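PDB 2A9F: putative malic enzyme ((S)-malate:NAD+ oxidoreductase (decarboxylating)) from Streptococcus pyogenes, which probably catalyses the NAD-dependent oxidative decarboxylation of (S)-malate to pyruvate, with magnesium or manganese as the metal cofactor. Local coordinates for the interface of chains A and B. Numbering follows the deposited sequence. Chains: chain A/B, putative malic enzyme ((S)-malate:NAD+ oxidoreductase (decarboxylating)).

The interface of chains A and B. Residues chain A 9, 11, 14; chain B 38-39, 43.
B:Ile38 points both branches at the N-terminal segment of chain A: CG1 stands beside the backbone N and CG2 anti to it (chi1 -63°), which points CG2 at A:Ala11 and A:Gln14; the turn at chi2 (-65°) brings CD1 towards A:Gln9. In this malic enzyme family protein the patch is part of a two-fold symmetric dimer interface, probably the biological one, in which helix 33-39 of one subunit packs against the loop carrying A:Gln9 and A:Ala11 and the start of helix 13-18 of the other. In A:Gln9 the bend at chi2 (-56°) curls the chain round B:Ile38 CD1. B:Ile38 CD1 therefore lies over the flat face of that amide, 3.5 Å from A:Gln9 CD, and nearly as close to OE1 and NE2 on either side. The backbone joins in, with A:Gln9 CA 3.3 Å from B:Ile38 CD1. Between the two glutamines, the methyl CB of A:Ala11 presses on B:Ile38 CG2 at 3.2 Å, a tight methyl-to-methyl contact. At the other end the amide of A:Gln14 also turns a face to CG2, but more loosely, its CD being 4.1 Å from B:Ile38 CG2. The aliphatic side chain is thus flanked by two amide faces, with the alanine closing a third side. A:Gln14 OE1 also reaches the helix end, 3.9 Å from B:Ala39 CA. On the A:Gln9 flank, A:Gln9 CB lies 4.0 Å from B:Gly43 CA, where the backbone comes close with no side chain between. Helix 33-39 of chain B ends just before B:Tyr40, the probable proton donor. The patch centre is about 12 Å from A:Lys95, the predicted proton acceptor, but about 37 Å from A:Tyr40, suggesting that the packing helps set chain B's tyrosine near chain A's lysine.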
loop_
_atom_site.group_PDB
_atom_site.type_symbol
_atom_site.label_atom_id
_atom_site.label_comp_id
_atom_site.label_asym_id
_atom_site.label_seq_id
_atom_site.Cartn_x
_atom_site.Cartn_y
_atom_site.Cartn_z
ATOM N N GLN A 9 15.454 8.747 -23.915
ATOM C CA GLN A 9 14.682 8.471 -22.729
ATOM C C GLN A 9 15.127 7.123 -22.132
ATOM O O GLN A 9 14.315 6.379 -21.595
ATOM C CB GLN A 9 13.207 8.441 -23.089
ATOM C CG GLN A 9 12.752 9.577 -24.020
ATOM C CD GLN A 9 13.059 10.975 -23.489
ATOM O OE1 GLN A 9 14.205 11.426 -23.517
ATOM N NE2 GLN A 9 12.034 11.664 -22.999
ATOM N N ALA A 11 16.784 6.872 -19.673
ATOM C CA ALA A 11 17.001 7.221 -18.282
ATOM C C ALA A 11 16.353 6.067 -17.508
ATOM O O ALA A 11 15.281 6.188 -16.915
ATOM C CB ALA A 11 16.327 8.522 -17.956
ATOM N N GLN A 14 17.683 6.287 -14.109
ATOM C CA GLN A 14 16.891 7.019 -13.123
ATOM C C GLN A 14 16.212 6.043 -12.171
ATOM O O GLN A 14 15.795 6.428 -11.087
ATOM C CB GLN A 14 15.803 7.878 -13.773
ATOM C CG GLN A 14 15.030 8.702 -12.737
ATOM C CD GLN A 14 13.663 9.186 -13.213
ATOM O OE1 GLN A 14 12.732 8.397 -13.394
ATOM N NE2 GLN A 14 13.537 10.493 -13.408
ATOM N N ILE B 38 10.245 10.930 -18.968
ATOM C CA ILE B 38 11.157 9.908 -18.452
ATOM C C ILE B 38 10.570 9.080 -17.312
ATOM O O ILE B 38 10.712 7.856 -17.297
ATOM C CB ILE B 38 12.469 10.521 -17.939
ATOM C CG1 ILE B 38 13.216 11.205 -19.081
ATOM C CG2 ILE B 38 13.326 9.441 -17.289
ATOM C CD1 ILE B 38 13.678 10.264 -20.152
ATOM N N ALA B 39 9.920 9.745 -16.362
ATOM C CA ALA B 39 9.333 9.061 -15.219
ATOM C C ALA B 39 8.061 8.317 -15.617
ATOM O O ALA B 39 7.573 7.460 -14.890
ATOM C CB ALA B 39 9.037 10.058 -14.121
ATOM N N GLY B 43 9.184 6.615 -21.684
ATOM C CA GLY B 43 10.471 6.200 -21.156
ATOM C C GLY B 43 10.358 5.081 -20.149
ATOM O O GLY B 43 11.185 4.164 -20.138
#